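Side-chain contacts in hypothetical sugar ABC-transporter sugar binding protein (Arthrobacter globiformis, PDB 7BVT), which probably captures cyclic alpha-maltosyl-1,6-maltose outside the cell as the solute-binding component of an ABC transporter for sugar uptake: residues Q232-L237 and K390-E395; N200-L205 and A375-V380; E250-Q255 and G267-D272. One frame throughout, in Å; residues are numbered along the deposited sequence.

Contact 1. Residues Q232-L237 and K390-E395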
ATOM      1  N   GLN A 232      14.950  -0.926 -16.765  1.00 16.26           N
ATOM      2  CA  GLN A 232      16.421  -0.840 -17.002  1.00 17.30           C
ATOM      3  C   GLN A 232      17.111  -0.504 -15.686  1.00 17.60           C
ATOM      4  O   GLN A 232      18.220  -1.019 -15.428  1.00 16.70           O
ATOM      5  CB  GLN A 232      16.727   0.228 -18.039  1.00 18.91           C
ATOM      6  CG  GLN A 232      18.184   0.177 -18.506  1.00 19.99           C
ATOM      7  CD  GLN A 232      18.460  -1.107 -19.258  1.00 22.22           C
ATOM      8  OE1 GLN A 232      17.832  -1.379 -20.311  1.00 22.19           O
ATOM      9  NE2 GLN A 232      19.378  -1.917 -18.743  1.00 20.32           N
ATOM     10  N   TYR A 233      16.442   0.263 -14.831  1.00 16.71           N
ATOM     11  CA  TYR A 233      16.989   0.579 -13.481  1.00 17.07           C
ATOM     12  C   TYR A 233      17.163  -0.709 -12.671  1.00 17.19           C
ATOM     13  O   TYR A 233      18.239  -0.936 -12.076  1.00 17.30           O
ATOM     14  CB  TYR A 233      16.081   1.579 -12.777  1.00 16.31           C
ATOM     15  CG  TYR A 233      16.317   1.977 -11.343  1.00 16.35           C
ATOM     16  CD1 TYR A 233      17.540   2.413 -10.882  1.00 17.84           C
ATOM     17  CD2 TYR A 233      15.227   2.122 -10.512  1.00 16.59           C
ATOM     18  CE1 TYR A 233      17.698   2.889  -9.595  1.00 17.53           C
ATOM     19  CE2 TYR A 233      15.350   2.619  -9.222  1.00 17.82           C
ATOM     20  CZ  TYR A 233      16.595   3.024  -8.776  1.00 17.97           C
ATOM     21  OH  TYR A 233      16.716   3.564  -7.530  1.00 18.31           O
ATOM     22  N   TRP A 234      16.088  -1.492 -12.560  1.00 18.44           N
ATOM     23  CA  TRP A 234      16.163  -2.803 -11.896  1.00 18.07           C
ATOM     24  C   TRP A 234      17.283  -3.634 -12.535  1.00 19.22           C
ATOM     25  O   TRP A 234      18.071  -4.223 -11.803  1.00 18.55           O
ATOM     26  CB  TRP A 234      14.823  -3.560 -11.910  1.00 17.82           C
ATOM     27  CG  TRP A 234      13.811  -2.995 -10.949  1.00 15.77           C
ATOM     28  CD1 TRP A 234      13.460  -1.673 -10.774  1.00 18.48           C
ATOM     29  CD2 TRP A 234      12.948  -3.733 -10.095  1.00 16.85           C
ATOM     30  NE1 TRP A 234      12.489  -1.558  -9.815  1.00 16.41           N
ATOM     31  CE2 TRP A 234      12.180  -2.803  -9.359  1.00 15.72           C
ATOM     32  CE3 TRP A 234      12.808  -5.086  -9.807  1.00 18.29           C
ATOM     33  CZ2 TRP A 234      11.227  -3.206  -8.438  1.00 17.13           C
ATOM     34  CZ3 TRP A 234      11.875  -5.491  -8.881  1.00 19.07           C
ATOM     35  CH2 TRP A 234      11.114  -4.553  -8.170  1.00 16.73           C
ATOM     36  N   VAL A 235      17.298  -3.738 -13.855  1.00 17.57           N
ATOM     37  CA  VAL A 235      18.246  -4.694 -14.504  1.00 18.90           C
ATOM     38  C   VAL A 235      19.683  -4.197 -14.297  1.00 20.29           C
ATOM     39  O   VAL A 235      20.586  -5.026 -14.032  1.00 21.61           O
ATOM     40  CB  VAL A 235      17.900  -4.895 -15.982  1.00 19.71           C
ATOM     41  CG1 VAL A 235      19.002  -5.636 -16.722  1.00 19.66           C
ATOM     42  CG2 VAL A 235      16.575  -5.621 -16.109  1.00 21.53           C
ATOM     43  N   ASP A 236      19.862  -2.881 -14.291  1.00 18.58           N
ATOM     44  CA  ASP A 236      21.203  -2.289 -14.068  1.00 19.90           C
ATOM     45  C   ASP A 236      21.668  -2.580 -12.654  1.00 19.43           C
ATOM     46  O   ASP A 236      22.856  -2.875 -12.470  1.00 22.12           O
ATOM     47  CB  ASP A 236      21.266  -0.789 -14.310  1.00 19.20           C
ATOM     48  CG  ASP A 236      21.182  -0.398 -15.767  1.00 22.01           C
ATOM     49  OD1 ASP A 236      21.257  -1.280 -16.611  1.00 22.70           O
ATOM     50  OD2 ASP A 236      21.007   0.802 -16.027  1.00 22.93           O
ATOM     51  N   LEU A 237      20.798  -2.438 -11.660  1.00 18.69           N
ATOM     52  CA  LEU A 237      21.114  -2.769 -10.236  1.00 20.86           C
ATOM     53  C   LEU A 237      21.519  -4.240 -10.121  1.00 20.83           C
ATOM     54  O   LEU A 237      22.487  -4.543  -9.417  1.00 22.08           O
ATOM     55  CB  LEU A 237      19.923  -2.452  -9.317  1.00 18.96           C
ATOM     56  CG  LEU A 237      19.691  -0.961  -9.102  1.00 19.93           C
ATOM     57  CD1 LEU A 237      18.293  -0.698  -8.556  1.00 18.39           C
ATOM     58  CD2 LEU A 237      20.737  -0.414  -8.122  1.00 20.29           C
ATOM     59  N   LYS A 390      11.560 -12.554 -15.739  1.00 23.66           N
ATOM     60  CA  LYS A 390      12.465 -13.171 -16.739  1.00 25.10           C
ATOM     61  C   LYS A 390      13.604 -12.190 -17.044  1.00 25.92           C
ATOM     62  O   LYS A 390      14.734 -12.642 -17.213  1.00 23.83           O
ATOM     63  CB  LYS A 390      11.653 -13.576 -17.970  1.00 27.05           C
ATOM     64  CG  LYS A 390      10.598 -14.623 -17.648  1.00 27.36           C
ATOM     65  CD  LYS A 390       9.984 -15.199 -18.895  1.00 33.52           C
ATOM     66  CE  LYS A 390       8.723 -15.972 -18.560  1.00 38.22           C
ATOM     67  NZ  LYS A 390       7.877 -16.169 -19.756  1.00 38.35           N
ATOM     68  N   ALA A 391      13.338 -10.886 -17.122  1.00 24.17           N
ATOM     69  CA  ALA A 391      14.414  -9.883 -17.326  1.00 24.03           C
ATOM     70  C   ALA A 391      15.276  -9.809 -16.070  1.00 25.41           C
ATOM     71  O   ALA A 391      16.503  -9.752 -16.207  1.00 23.33           O
ATOM     72  CB  ALA A 391      13.855  -8.550 -17.664  1.00 23.55           C
ATOM     73  N   LEU A 392      14.696  -9.830 -14.890  1.00 23.07           N
ATOM     74  CA  LEU A 392      15.478  -9.730 -13.620  1.00 22.28           C
ATOM     75  C   LEU A 392      16.405 -10.952 -13.514  1.00 24.98           C
ATOM     76  O   LEU A 392      17.567 -10.849 -12.994  1.00 24.36           O
ATOM     77  CB  LEU A 392      14.503  -9.619 -12.437  1.00 22.60           C
ATOM     78  CG  LEU A 392      13.412  -8.555 -12.567  1.00 20.50           C
ATOM     79  CD1 LEU A 392      12.596  -8.491 -11.298  1.00 19.34           C
ATOM     80  CD2 LEU A 392      13.994  -7.201 -12.940  1.00 21.63           C
ATOM     81  N   ALA A 393      15.963 -12.097 -14.055  1.00 25.28           N
ATOM     82  CA  ALA A 393      16.696 -13.374 -13.924  1.00 27.12           C
ATOM     83  C   ALA A 393      17.782 -13.470 -15.003  1.00 29.21           C
ATOM     84  O   ALA A 393      18.553 -14.474 -14.984  1.00 30.15           O
ATOM     85  CB  ALA A 393      15.721 -14.568 -13.953  1.00 26.54           C
ATOM     86  N   GLY A 394      17.848 -12.528 -15.938  1.00 26.13           N
ATOM     87  CA  GLY A 394      18.800 -12.520 -17.056  1.00 29.72           C
ATOM     88  C   GLY A 394      18.349 -13.355 -18.247  1.00 32.80           C
ATOM     89  O   GLY A 394      19.177 -13.561 -19.154  1.00 33.01           O
ATOM     90  N   GLU A 395      17.098 -13.821 -18.263  1.00 29.91           N
ATOM     91  CA  GLU A 395      16.577 -14.752 -19.301  1.00 30.85           C
ATOM     92  C   GLU A 395      15.861 -13.997 -20.415  1.00 32.75           C
ATOM     93  O   GLU A 395      15.437 -14.646 -21.385  1.00 32.02           O
ATOM     94  CB  GLU A 395      15.663 -15.794 -18.669  1.00 39.64           C
ATOM     95  CG  GLU A 395      16.432 -16.832 -17.865  1.00 43.88           C
ATOM     96  CD  GLU A 395      15.547 -17.663 -16.954  1.00 52.22           C
ATOM     97  OE1 GLU A 395      14.325 -17.692 -17.195  1.00 57.22           O
ATOM     98  OE2 GLU A 395      16.071 -18.236 -15.975  1.00 63.30           O
TER
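Trp-234 turns the benzene side of its indole to Leu-392, and both methyls of the leucine meet it. CD1 arrives at the edge of the ring, near its plane, 3.7 Å from CE3, while CD2 lies between CE3 and the root of the side chain, 4.0 Å from the former and 3.9 Å from Trp-234 CB. The forked end of the leucine thus fits against the bend between CB and the outer ring, the two side chains running askew. With chi1 at -50°, CG of Leu-392 stands beside its own backbone N, a setting that carries both methyls nearer to the tryptophan than the direction of its CB alone would.

One residue further on, Val-235 extends the apolar seam: its CG2 stands 4.3 Å from the CB of Ala-391 and 4.4 Å from CD2 of Leu-392. The backbones come close here, and the CA atoms of Val-235 and Leu-392 are 5.8 Å apart. The meeting is a helix-to-helix one, joining helix 225-239 to the last turn of helix 377-392, which closes in a Schellman motif. There Gly-394, with positive phi, gives its N to Ala-391 O, and Glu-395 N bonds to Lys-390 O, turning the chain away just beyond the contact.

The polar edge of the indole is satisfied on helix 195-207, where NE1 bonds to Asn-204 and Phe-201 meets the ring edge-to-face. Leu-197 of that helix also touches Leu-392, and Val-398 from helix 398-415 packs on Val-235.

Contact 2. Residues N200-L205 and A375-V380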
ATOM      1  N   ASN A 200       6.303  -3.127  -5.822  1.00 15.80           N
ATOM      2  CA  ASN A 200       7.606  -2.426  -5.702  1.00 16.04           C
ATOM      3  C   ASN A 200       7.995  -1.792  -7.033  1.00 17.43           C
ATOM      4  O   ASN A 200       8.500  -0.642  -7.035  1.00 16.69           O
ATOM      5  CB  ASN A 200       8.665  -3.394  -5.179  1.00 17.58           C
ATOM      6  CG  ASN A 200       8.635  -3.553  -3.675  1.00 18.28           C
ATOM      7  OD1 ASN A 200       8.238  -4.614  -3.153  1.00 20.00           O
ATOM      8  ND2 ASN A 200       8.983  -2.497  -2.992  1.00 15.58           N
ATOM      9  N   PHE A 201       7.797  -2.503  -8.139  1.00 16.06           N
ATOM     10  CA  PHE A 201       8.112  -1.977  -9.468  1.00 16.18           C
ATOM     11  C   PHE A 201       7.227  -0.781  -9.812  1.00 15.55           C
ATOM     12  O   PHE A 201       7.710   0.186 -10.406  1.00 16.11           O
ATOM     13  CB  PHE A 201       7.950  -3.074 -10.522  1.00 15.37           C
ATOM     14  CG  PHE A 201       8.343  -2.595 -11.882  1.00 14.69           C
ATOM     15  CD1 PHE A 201       9.676  -2.511 -12.266  1.00 17.00           C
ATOM     16  CD2 PHE A 201       7.386  -2.152 -12.764  1.00 15.84           C
ATOM     17  CE1 PHE A 201      10.022  -1.983 -13.499  1.00 17.20           C
ATOM     18  CE2 PHE A 201       7.726  -1.674 -13.999  1.00 17.96           C
ATOM     19  CZ  PHE A 201       9.041  -1.582 -14.377  1.00 17.79           C
ATOM     20  N   GLN A 202       5.935  -0.834  -9.471  1.00 14.19           N
ATOM     21  CA  GLN A 202       5.023   0.255  -9.858  1.00 14.68           C
ATOM     22  C   GLN A 202       5.570   1.588  -9.330  1.00 15.29           C
ATOM     23  O   GLN A 202       5.359   2.597  -9.933  1.00 15.14           O
ATOM     24  CB  GLN A 202       3.628  -0.000  -9.298  1.00 14.28           C
ATOM     25  CG  GLN A 202       2.842  -0.989 -10.133  1.00 16.36           C
ATOM     26  CD  GLN A 202       1.709  -1.681  -9.373  1.00 15.75           C
ATOM     27  OE1 GLN A 202       1.639  -1.661  -8.153  1.00 15.31           O
ATOM     28  NE2 GLN A 202       0.816  -2.337 -10.137  1.00 14.21           N
ATOM     29  N   VAL A 203       6.177   1.587  -8.153  1.00 14.60           N
ATOM     30  CA  VAL A 203       6.735   2.841  -7.573  1.00 15.47           C
ATOM     31  C   VAL A 203       7.645   3.478  -8.610  1.00 15.09           C
ATOM     32  O   VAL A 203       7.507   4.644  -8.900  1.00 14.94           O
ATOM     33  CB  VAL A 203       7.536   2.529  -6.305  1.00 15.71           C
ATOM     34  CG1 VAL A 203       8.310   3.745  -5.829  1.00 14.65           C
ATOM     35  CG2 VAL A 203       6.635   1.985  -5.221  1.00 17.03           C
ATOM     36  N   ASN A 204       8.579   2.704  -9.139  1.00 15.77           N
ATOM     37  CA  ASN A 204       9.613   3.244 -10.048  1.00 14.76           C
ATOM     38  C   ASN A 204       9.018   3.524 -11.432  1.00 16.08           C
ATOM     39  O   ASN A 204       9.402   4.554 -12.056  1.00 16.35           O
ATOM     40  CB  ASN A 204      10.751   2.235 -10.152  1.00 16.73           C
ATOM     41  CG  ASN A 204      11.496   2.033  -8.847  1.00 17.63           C
ATOM     42  OD1 ASN A 204      11.883   0.911  -8.531  1.00 20.17           O
ATOM     43  ND2 ASN A 204      11.646   3.080  -8.037  1.00 16.50           N
ATOM     44  N   LEU A 205       8.007   2.758 -11.866  1.00 14.99           N
ATOM     45  CA  LEU A 205       7.276   3.033 -13.116  1.00 15.24           C
ATOM     46  C   LEU A 205       6.629   4.431 -12.988  1.00 14.25           C
ATOM     47  O   LEU A 205       6.754   5.276 -13.873  1.00 15.76           O
ATOM     48  CB  LEU A 205       6.255   1.914 -13.328  1.00 15.58           C
ATOM     49  CG  LEU A 205       5.258   2.155 -14.462  1.00 16.79           C
ATOM     50  CD1 LEU A 205       5.939   2.075 -15.828  1.00 17.74           C
ATOM     51  CD2 LEU A 205       4.131   1.154 -14.357  1.00 18.83           C
ATOM     52  N   ALA A 375     -11.219  -5.714 -10.890  1.00 20.39           N
ATOM     53  CA  ALA A 375     -11.410  -7.015 -10.242  1.00 21.41           C
ATOM     54  C   ALA A 375     -10.464  -8.101 -10.785  1.00 21.34           C
ATOM     55  O   ALA A 375     -10.210  -9.075 -10.037  1.00 26.67           O
ATOM     56  CB  ALA A 375     -12.856  -7.401 -10.424  1.00 22.72           C
ATOM     57  N   LEU A 376      -9.839  -7.859 -11.924  1.00 21.81           N
ATOM     58  CA  LEU A 376      -8.823  -8.789 -12.498  1.00 22.52           C
ATOM     59  C   LEU A 376      -7.428  -8.414 -11.986  1.00 23.56           C
ATOM     60  O   LEU A 376      -6.465  -9.064 -12.380  1.00 23.78           O
ATOM     61  CB  LEU A 376      -8.914  -8.677 -14.013  1.00 24.53           C
ATOM     62  CG  LEU A 376     -10.207  -9.267 -14.600  1.00 29.34           C
ATOM     63  CD1 LEU A 376     -10.451  -8.802 -16.026  1.00 31.51           C
ATOM     64  CD2 LEU A 376     -10.149 -10.761 -14.497  1.00 31.92           C
ATOM     65  N   TYR A 377      -7.305  -7.453 -11.078  1.00 24.51           N
ATOM     66  CA  TYR A 377      -5.931  -6.992 -10.713  1.00 22.90           C
ATOM     67  C   TYR A 377      -5.049  -8.146 -10.233  1.00 25.23           C
ATOM     68  O   TYR A 377      -3.885  -8.241 -10.638  1.00 22.54           O
ATOM     69  CB  TYR A 377      -5.981  -5.863  -9.664  1.00 22.01           C
ATOM     70  CG  TYR A 377      -4.588  -5.430  -9.295  1.00 19.86           C
ATOM     71  CD1 TYR A 377      -3.818  -4.730 -10.209  1.00 22.90           C
ATOM     72  CD2 TYR A 377      -3.997  -5.837  -8.127  1.00 20.15           C
ATOM     73  CE1 TYR A 377      -2.506  -4.370  -9.915  1.00 20.55           C
ATOM     74  CE2 TYR A 377      -2.695  -5.462  -7.799  1.00 19.58           C
ATOM     75  CZ  TYR A 377      -1.944  -4.756  -8.713  1.00 20.12           C
ATOM     76  OH  TYR A 377      -0.630  -4.462  -8.391  1.00 18.56           O
ATOM     77  N   PRO A 378      -5.487  -9.093  -9.355  1.00 23.58           N
ATOM     78  CA  PRO A 378      -4.601 -10.151  -8.897  1.00 25.24           C
ATOM     79  C   PRO A 378      -4.054 -10.985 -10.068  1.00 23.90           C
ATOM     80  O   PRO A 378      -2.888 -11.320 -10.057  1.00 24.46           O
ATOM     81  CB  PRO A 378      -5.454 -10.984  -7.924  1.00 29.91           C
ATOM     82  CG  PRO A 378      -6.524  -9.998  -7.473  1.00 30.70           C
ATOM     83  CD  PRO A 378      -6.791  -9.127  -8.677  1.00 27.35           C
ATOM     84  N   THR A 379      -4.894 -11.318 -11.040  1.00 23.15           N
ATOM     85  CA  THR A 379      -4.441 -12.078 -12.233  1.00 24.46           C
ATOM     86  C   THR A 379      -3.471 -11.245 -13.073  1.00 23.19           C
ATOM     87  O   THR A 379      -2.424 -11.760 -13.533  1.00 22.11           O
ATOM     88  CB  THR A 379      -5.610 -12.561 -13.100  1.00 29.58           C
ATOM     89  OG1 THR A 379      -6.452 -13.204 -12.153  1.00 30.92           O
ATOM     90  CG2 THR A 379      -5.112 -13.511 -14.158  1.00 32.15           C
ATOM     91  N   VAL A 380      -3.785  -9.969 -13.231  1.00 22.10           N
ATOM     92  CA  VAL A 380      -2.916  -9.005 -13.945  1.00 20.80           C
ATOM     93  C   VAL A 380      -1.546  -8.982 -13.270  1.00 20.43           C
ATOM     94  O   VAL A 380      -0.501  -9.022 -13.948  1.00 19.92           O
ATOM     95  CB  VAL A 380      -3.559  -7.621 -14.011  1.00 20.70           C
ATOM     96  CG1 VAL A 380      -2.563  -6.541 -14.425  1.00 21.84           C
ATOM     97  CG2 VAL A 380      -4.754  -7.646 -14.949  1.00 23.92           C
TER
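Gln-202 and Tyr-377 bridge two segments whose backbones stay well apart, the nearest CA atoms, those of Gln-202 and Val-380, being 12.9 Å from each other. Residues 200-205 lie within helix 195-207, whereas 375-380 enters from a loop and becomes helical at Tyr-377, where helix 377-392 starts. Two long side chains coming from opposite directions span the gap.

From the glutamine side, CB points toward the other segment and the chain runs extended beyond CG, delivering the amide to the phenol. NE2 donates to Tyr-377 OH over 3.1 Å, with an N-H...O angle of 149°, so the bond is moderately bent; the hydroxyl oxygen lies 20° out of the amide plane. Seen from the tyrosine, NE2 sits at the edge of the ring and in its plane, beside the CE1 side, 3.9 Å from that atom. Amide and ring planes are turned 31° against each other.

Both polar ends have further partners. Gln-202 OE1 accepts from Asn-293 ND2, fixing which end of the amide is the donor, and Tyr-377 OH is also hydrogen-bonded to OE2 of Glu-195, a residue of the glycan pocket; Arg-371, another pocket residue, touches both side chains. Since the buried phenol oxygen accepts from the amide, its own hydrogen would be available for Glu-195 OE2. The arrangement is consistent with Tyr-377 positioning Glu-195 from a second shell, with Gln-202 in turn holding the phenol.

Contact 3. Residues E250-Q255 and G267-D272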
ATOM      1  N   GLU A 250      18.140  -9.682   2.441  1.00 26.57           N
ATOM      2  CA  GLU A 250      19.513  -9.393   2.959  1.00 24.13           C
ATOM      3  C   GLU A 250      19.529  -8.145   3.852  1.00 27.17           C
ATOM      4  O   GLU A 250      20.240  -8.106   4.896  1.00 26.53           O
ATOM      5  CB  GLU A 250      20.515  -9.288   1.825  1.00 25.05           C
ATOM      6  CG  GLU A 250      20.721 -10.576   1.101  1.00 27.22           C
ATOM      7  CD  GLU A 250      21.025 -11.774   1.991  1.00 31.54           C
ATOM      8  OE1 GLU A 250      22.053 -11.716   2.716  1.00 32.17           O
ATOM      9  OE2 GLU A 250      20.223 -12.747   1.961  1.00 33.03           O
ATOM     10  N   PHE A 251      18.792  -7.104   3.467  1.00 23.65           N
ATOM     11  CA  PHE A 251      18.730  -5.834   4.211  1.00 24.20           C
ATOM     12  C   PHE A 251      18.139  -6.129   5.587  1.00 24.27           C
ATOM     13  O   PHE A 251      18.691  -5.667   6.598  1.00 25.91           O
ATOM     14  CB  PHE A 251      17.849  -4.822   3.462  1.00 22.19           C
ATOM     15  CG  PHE A 251      17.520  -3.629   4.303  1.00 20.11           C
ATOM     16  CD1 PHE A 251      18.496  -2.769   4.774  1.00 18.01           C
ATOM     17  CD2 PHE A 251      16.211  -3.398   4.698  1.00 19.27           C
ATOM     18  CE1 PHE A 251      18.167  -1.686   5.568  1.00 19.96           C
ATOM     19  CE2 PHE A 251      15.905  -2.375   5.555  1.00 19.67           C
ATOM     20  CZ  PHE A 251      16.877  -1.510   5.990  1.00 21.36           C
ATOM     21  N   GLU A 252      17.032  -6.864   5.604  1.00 23.90           N
ATOM     22  CA  GLU A 252      16.271  -7.112   6.850  1.00 25.83           C
ATOM     23  C   GLU A 252      17.123  -7.943   7.836  1.00 27.78           C
ATOM     24  O   GLU A 252      16.985  -7.710   9.036  1.00 27.98           O
ATOM     25  CB  GLU A 252      14.954  -7.797   6.522  1.00 29.17           C
ATOM     26  CG  GLU A 252      14.007  -6.812   5.841  1.00 29.24           C
ATOM     27  CD  GLU A 252      12.743  -7.408   5.275  1.00 32.51           C
ATOM     28  OE1 GLU A 252      12.426  -8.553   5.584  1.00 34.91           O
ATOM     29  OE2 GLU A 252      12.089  -6.715   4.503  1.00 28.34           O
ATOM     30  N   LYS A 253      17.999  -8.791   7.315  1.00 29.15           N
ATOM     31  CA  LYS A 253      18.982  -9.614   8.086  1.00 34.89           C
ATOM     32  C   LYS A 253      20.119  -8.761   8.666  1.00 34.99           C
ATOM     33  O   LYS A 253      20.933  -9.331   9.383  1.00 35.96           O
ATOM     34  CB  LYS A 253      19.638 -10.660   7.180  1.00 39.08           C
ATOM     35  CG  LYS A 253      18.768 -11.816   6.721  1.00 43.32           C
ATOM     36  CD  LYS A 253      19.323 -12.481   5.478  1.00 49.36           C
ATOM     37  CE  LYS A 253      19.202 -13.994   5.447  1.00 60.80           C
ATOM     38  NZ  LYS A 253      18.039 -14.453   4.643  1.00 64.49           N
ATOM     39  N   GLY A 254      20.231  -7.465   8.342  1.00 30.02           N
ATOM     40  CA  GLY A 254      21.403  -6.653   8.693  1.00 30.53           C
ATOM     41  C   GLY A 254      22.597  -7.009   7.838  1.00 29.08           C
ATOM     42  O   GLY A 254      23.718  -6.692   8.249  1.00 31.71           O
ATOM     43  N   GLN A 255      22.382  -7.622   6.663  1.00 33.34           N
ATOM     44  CA  GLN A 255      23.464  -7.996   5.705  1.00 30.69           C
ATOM     45  C   GLN A 255      23.328  -7.222   4.371  1.00 28.78           C
ATOM     46  O   GLN A 255      23.848  -7.698   3.310  1.00 27.77           O
ATOM     47  CB  GLN A 255      23.419  -9.500   5.476  1.00 32.37           C
ATOM     48  CG  GLN A 255      23.609 -10.343   6.730  1.00 37.02           C
ATOM     49  CD  GLN A 255      24.954 -10.053   7.346  1.00 47.04           C
ATOM     50  OE1 GLN A 255      25.992 -10.087   6.674  1.00 49.08           O
ATOM     51  NE2 GLN A 255      24.931  -9.688   8.617  1.00 49.35           N
ATOM     52  N   GLY A 267       7.289   0.839  12.636  1.00 27.95           N
ATOM     53  CA  GLY A 267       6.668   0.476  13.918  1.00 34.13           C
ATOM     54  C   GLY A 267       7.257  -0.814  14.450  1.00 36.18           C
ATOM     55  O   GLY A 267       7.626  -0.853  15.635  1.00 36.60           O
ATOM     56  N   ILE A 268       7.295  -1.853  13.625  1.00 33.44           N
ATOM     57  CA  ILE A 268       7.866  -3.176  13.987  1.00 34.72           C
ATOM     58  C   ILE A 268       9.304  -2.984  14.480  1.00 35.74           C
ATOM     59  O   ILE A 268       9.619  -3.461  15.583  1.00 40.06           O
ATOM     60  CB  ILE A 268       7.755  -4.142  12.802  1.00 38.87           C
ATOM     61  CG1 ILE A 268       6.286  -4.434  12.488  1.00 39.05           C
ATOM     62  CG2 ILE A 268       8.548  -5.412  13.076  1.00 41.57           C
ATOM     63  CD1 ILE A 268       6.058  -4.898  11.097  1.00 40.36           C
ATOM     64  N   TRP A 269      10.121  -2.214  13.773  1.00 31.70           N
ATOM     65  CA  TRP A 269      11.554  -2.024  14.127  1.00 32.51           C
ATOM     66  C   TRP A 269      11.812  -0.930  15.170  1.00 37.53           C
ATOM     67  O   TRP A 269      12.846  -1.039  15.862  1.00 37.95           O
ATOM     68  CB  TRP A 269      12.356  -1.756  12.860  1.00 32.34           C
ATOM     69  CG  TRP A 269      12.600  -3.009  12.083  1.00 29.24           C
ATOM     70  CD1 TRP A 269      12.150  -4.266  12.347  1.00 33.43           C
ATOM     71  CD2 TRP A 269      13.324  -3.094  10.849  1.00 30.97           C
ATOM     72  NE1 TRP A 269      12.568  -5.139  11.381  1.00 35.06           N
ATOM     73  CE2 TRP A 269      13.285  -4.442  10.441  1.00 31.36           C
ATOM     74  CE3 TRP A 269      14.003  -2.152  10.081  1.00 32.08           C
ATOM     75  CZ2 TRP A 269      13.913  -4.882   9.288  1.00 30.90           C
ATOM     76  CZ3 TRP A 269      14.620  -2.585   8.928  1.00 32.24           C
ATOM     77  CH2 TRP A 269      14.571  -3.925   8.547  1.00 29.72           C
ATOM     78  N   ALA A 270      11.032   0.147  15.237  1.00 43.27           N
ATOM     79  CA  ALA A 270      11.379   1.272  16.143  1.00 46.09           C
ATOM     80  C   ALA A 270      11.374   0.727  17.579  1.00 43.49           C
ATOM     81  O   ALA A 270      12.117   1.264  18.404  1.00 42.58           O
ATOM     82  CB  ALA A 270      10.483   2.482  15.947  1.00 48.54           C
ATOM     83  N   ALA A 271      10.678  -0.389  17.803  1.00 47.63           N
ATOM     84  CA  ALA A 271      10.566  -1.111  19.089  1.00 47.61           C
ATOM     85  C   ALA A 271      11.819  -1.952  19.336  1.00 54.43           C
ATOM     86  O   ALA A 271      12.581  -1.629  20.278  1.00 53.35           O
ATOM     87  CB  ALA A 271       9.331  -1.989  19.081  1.00 49.60           C
ATOM     88  N   ASP A 272      12.018  -3.010  18.544  1.00 50.06           N
ATOM     89  CA  ASP A 272      13.185  -3.914  18.705  1.00 54.19           C
ATOM     90  C   ASP A 272      13.994  -3.939  17.410  1.00 51.39           C
ATOM     91  O   ASP A 272      13.877  -4.860  16.613  1.00 63.55           O
ATOM     92  CB  ASP A 272      12.751  -5.318  19.099  1.00 57.86           C
ATOM     93  CG  ASP A 272      13.963  -6.164  19.408  1.00 59.31           C
ATOM     94  OD1 ASP A 272      14.817  -5.687  20.170  1.00 60.55           O
ATOM     95  OD2 ASP A 272      14.064  -7.251  18.843  1.00 65.52           O
TER
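Phe-251 and Glu-252 both lean on the indole of Trp-269, one after the other along a loop that coils briefly without regular helical bonds. Phe-251 makes the tighter approach. Its ring swings to the side opposite its own N (chi1 168°), which carries the ring tip over to the indole, where CE2 lies 3.6 Å from Trp-269 CZ3 and equally near CH2. The six-membered rings are inclined obliquely, planes at 50° and centroids 5.7 Å apart; on the tryptophan it is the rim of the benzene ring that is met.

Glu-252 follows with CG and CB, and with its CA, rather than its carboxylate: CG is 4.0 Å from Trp-269 CZ2, again at the indole edge, and the side chain crosses that of the tryptophan at about a right angle. Its carboxylate continues to a neighbourhood shared with Glu-261, a closeness of like charges that might favour protonation of one of them. A type I beta turn from Phe-251 to Gly-254, with Gly-254 N bonded to Phe-251 O, then reverses the chain.

Phe-275 meets both Phe-251 and Trp-269 edge-to-face, making a three-ring aromatic cluster. Met-145 of strand 140-147 touches the same two residues, and Ala-259 of strand 258-262 packs on Phe-251, so the cluster joins the loop and helix 264-271 to the neighbouring strands of the sheet.

Contacts 1 and 2 share helix 377-392, using its end and its beginning respectively, and their centres are about 17 Å apart. Their other segments lie on helices 225-239 and 195-207, successive in the chain, which touch each other directly between the two contacts. In sequence the segments of these contacts alternate. Contact 3, local in sequence, falls within the span that each of them encloses, yet lies about 26 Å from both, centre to centre. It joins a loop to helix 264-271 beside strands 140-147 and 258-262. Contact 2 holds Asn-200 and borders the glycan pocket through Glu-195, while the touching side chains of contacts 1 and 3 lie farther from the bound sugar than Asn-200.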